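Local coordinates for protein probable ribosomal RNA small subunit methyltransferase (PDB 3DMF) that probably methylates a base of small-subunit ribosomal RNA, taking the methyl group from bound S-adenosylmethionine, at residues Asp300-Asn305 against Gly334-Val339. Residues are numbered along the deposited sequence; the frame is centred on the assembly and turned at random.
With SAM (S-adenosylmethionine), chain H.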
loop_
_atom_site.group_PDB
_atom_site.type_symbol
_atom_site.label_atom_id
_atom_site.label_comp_id
_atom_site.label_asym_id
_atom_site.label_seq_id
_atom_site.Cartn_x
_atom_site.Cartn_y
_atom_site.Cartn_z
ATOM N N ASP A 300 -5.421 11.198 21.537
ATOM C CA ASP A 300 -5.143 12.589 21.893
ATOM C C ASP A 300 -4.583 13.390 20.720
ATOM O O ASP A 300 -4.862 14.591 20.572
ATOM C CB ASP A 300 -4.156 12.648 23.063
ATOM C CG ASP A 300 -4.647 11.876 24.266
ATOM O OD1 ASP A 300 -5.786 12.144 24.704
ATOM O OD2 ASP A 300 -3.909 10.991 24.757
ATOM N N ILE A 301 -3.764 12.724 19.914
ATOM C CA ILE A 301 -3.108 13.362 18.776
ATOM C C ILE A 301 -3.246 12.415 17.598
ATOM O O ILE A 301 -3.039 11.219 17.752
ATOM C CB ILE A 301 -1.602 13.610 19.049
ATOM C CG1 ILE A 301 -1.430 14.476 20.314
ATOM C CG2 ILE A 301 -0.929 14.297 17.867
ATOM C CD1 ILE A 301 0.002 14.559 20.839
ATOM N N ILE A 302 -3.603 12.950 16.432
ATOM C CA ILE A 302 -3.566 12.154 15.196
ATOM C C ILE A 302 -2.694 12.876 14.179
ATOM O O ILE A 302 -2.800 14.087 14.047
ATOM C CB ILE A 302 -5.001 11.832 14.682
ATOM C CG1 ILE A 302 -5.736 11.001 15.749
ATOM C CG2 ILE A 302 -4.953 11.084 13.332
ATOM C CD1 ILE A 302 -7.181 10.626 15.403
ATOM N N VAL A 303 -1.795 12.138 13.519
ATOM C CA VAL A 303 -0.870 12.715 12.534
ATOM C C VAL A 303 -0.977 11.961 11.234
ATOM O O VAL A 303 -1.254 10.762 11.244
ATOM C CB VAL A 303 0.625 12.703 13.008
ATOM C CG1 VAL A 303 0.805 13.558 14.243
ATOM C CG2 VAL A 303 1.138 11.282 13.219
ATOM N N THR A 304 -0.751 12.657 10.125
ATOM C CA THR A 304 -0.734 11.988 8.831
ATOM C C THR A 304 -0.003 12.766 7.755
ATOM O O THR A 304 -0.160 13.984 7.639
ATOM C CB THR A 304 -2.175 11.623 8.348
ATOM O OG1 THR A 304 -2.093 10.824 7.158
ATOM C CG2 THR A 304 -3.057 12.878 8.059
ATOM N N ASN A 305 0.818 12.031 7.006
ATOM C CA ASN A 305 1.237 12.429 5.661
ATOM C C ASN A 305 0.436 11.521 4.707
ATOM O O ASN A 305 0.840 10.379 4.465
ATOM C CB ASN A 305 2.751 12.251 5.484
ATOM C CG ASN A 305 3.221 12.699 4.132
ATOM O OD1 ASN A 305 2.404 13.019 3.266
ATOM N ND2 ASN A 305 4.540 12.741 3.929
ATOM N N GLY A 334 -8.568 16.929 21.496
ATOM C CA GLY A 334 -7.513 16.267 20.737
ATOM C C GLY A 334 -7.117 17.088 19.522
ATOM O O GLY A 334 -7.866 17.966 19.088
ATOM N N VAL A 335 -5.939 16.817 18.971
ATOM C CA VAL A 335 -5.455 17.626 17.857
ATOM C C VAL A 335 -5.014 16.772 16.673
ATOM O O VAL A 335 -4.602 15.621 16.844
ATOM C CB VAL A 335 -4.299 18.569 18.267
ATOM C CG1 VAL A 335 -4.773 19.590 19.313
ATOM C CG2 VAL A 335 -3.089 17.785 18.756
ATOM N N PHE A 336 -5.116 17.364 15.486
ATOM C CA PHE A 336 -4.829 16.706 14.210
ATOM C C PHE A 336 -3.786 17.511 13.442
ATOM O O PHE A 336 -3.907 18.745 13.317
ATOM C CB PHE A 336 -6.128 16.640 13.409
ATOM C CG PHE A 336 -6.016 15.965 12.062
ATOM C CD1 PHE A 336 -5.307 14.769 11.901
ATOM C CD2 PHE A 336 -6.701 16.488 10.967
ATOM C CE1 PHE A 336 -5.249 14.144 10.633
ATOM C CE2 PHE A 336 -6.650 15.877 9.718
ATOM C CZ PHE A 336 -5.934 14.702 9.548
ATOM N N PHE A 337 -2.759 16.814 12.940
ATOM C CA PHE A 337 -1.745 17.427 12.073
ATOM C C PHE A 337 -1.748 16.669 10.756
ATOM O O PHE A 337 -1.662 15.432 10.750
ATOM C CB PHE A 337 -0.344 17.300 12.670
ATOM C CG PHE A 337 -0.139 18.061 13.945
ATOM C CD1 PHE A 337 0.473 19.311 13.922
ATOM C CD2 PHE A 337 -0.525 17.525 15.175
ATOM C CE1 PHE A 337 0.674 20.024 15.080
ATOM C CE2 PHE A 337 -0.308 18.245 16.360
ATOM C CZ PHE A 337 0.288 19.493 16.301
ATOM N N LEU A 338 -1.814 17.412 9.647
ATOM C CA LEU A 338 -1.798 16.826 8.309
ATOM C C LEU A 338 -0.831 17.621 7.463
ATOM O O LEU A 338 -0.805 18.850 7.540
ATOM C CB LEU A 338 -3.194 16.863 7.684
ATOM C CG LEU A 338 -3.385 16.356 6.248
ATOM C CD1 LEU A 338 -4.758 15.764 6.073
ATOM C CD2 LEU A 338 -3.165 17.509 5.257
ATOM N N VAL A 339 -0.025 16.918 6.668
ATOM C CA VAL A 339 0.916 17.586 5.758
ATOM C C VAL A 339 0.599 17.216 4.318
ATOM O O VAL A 339 0.312 16.053 4.006
ATOM C CB VAL A 339 2.416 17.320 6.135
ATOM C CG1 VAL A 339 2.813 15.890 5.900
ATOM C CG2 VAL A 339 3.381 18.265 5.340
HETATM N N SAM H . 3.799 8.191 7.410
HETATM C CA SAM H . 4.853 7.760 6.437
HETATM C C SAM H . 5.837 8.903 6.207
HETATM O O SAM H . 5.504 10.026 6.570
HETATM O OXT SAM H . 6.904 8.681 5.654
HETATM C CB SAM H . 4.279 7.349 5.079
HETATM C CG SAM H . 3.472 8.445 4.368
HETATM S SD SAM H . 2.931 7.985 2.693
HETATM C CE SAM H . 2.679 9.616 1.941
HETATM C "C5'" SAM H . 1.200 7.497 2.926
HETATM C "C4'" SAM H . 1.044 6.083 3.496
HETATM O "O4'" SAM H . -0.358 5.802 3.473
HETATM C "C3'" SAM H . 1.781 4.974 2.720
HETATM O "O3'" SAM H . 2.618 4.266 3.590
HETATM C "C2'" SAM H . 0.613 4.131 2.197
HETATM O "O2'" SAM H . 0.903 2.754 1.939
HETATM C "C1'" SAM H . -0.438 4.406 3.258
HETATM N N9 SAM H . -1.799 4.048 2.829
HETATM C C8 SAM H . -2.347 4.065 1.565
HETATM N N7 SAM H . -3.645 3.651 1.655
HETATM C C5 SAM H . -3.907 3.361 2.955
HETATM C C6 SAM H . -5.035 2.877 3.615
HETATM N N6 SAM H . -6.174 2.546 2.999
HETATM N N1 SAM H . -4.947 2.712 4.978
HETATM C C2 SAM H . -3.805 2.960 5.692
HETATM N N3 SAM H . -2.656 3.408 5.054
HETATM C C4 SAM H . -2.753 3.612 3.698
#
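Five backbone hydrogen bonds, the first V335 N-D300 O and the last V339 N-T304 O, join two strands whose axes diverge by only 7°, evidence for a regular parallel pair. T304 N to F337 O is the most bent, with 139° at the hydrogen. On the face carrying I302, T304, F336 and L338, helix 317-329, which links the strands, packs over them. There T304 CG2 lies 3.6 Å from F336 CE1 and 3.9 Å from L338 CD1, while T304 OG1 hydrogen-bonds L240 O of the neighbouring strand 236-240. At the C-terminal end, N305 CB meets V339 CG1 at 3.7 Å. The anti torsion (chi1 -178°) carries the amide out to the SAM methyl while CG stays against V339 CG1. OD1 of N305 lies 3.7 Å from SAM CE, and ND2 hydrogen-bonds S216 OG. With an alanine here, S216 OG would probably lose its amide partner and a gap would open beside the SAM methyl. N305 O is nearer still, 3.2 Å from SAM CE. The pair, joined by a beta-alpha-beta crossover, belongs to the Rossmann-like methyltransferase sheet of order 3-2-1-4-5-7-6; at its C-terminal edge N305, which binds both S-adenosylmethionine and guanosine, begins the Asn-Pro-Pro-Phe motif of methyltransferases acting on exocyclic amino groups of bases.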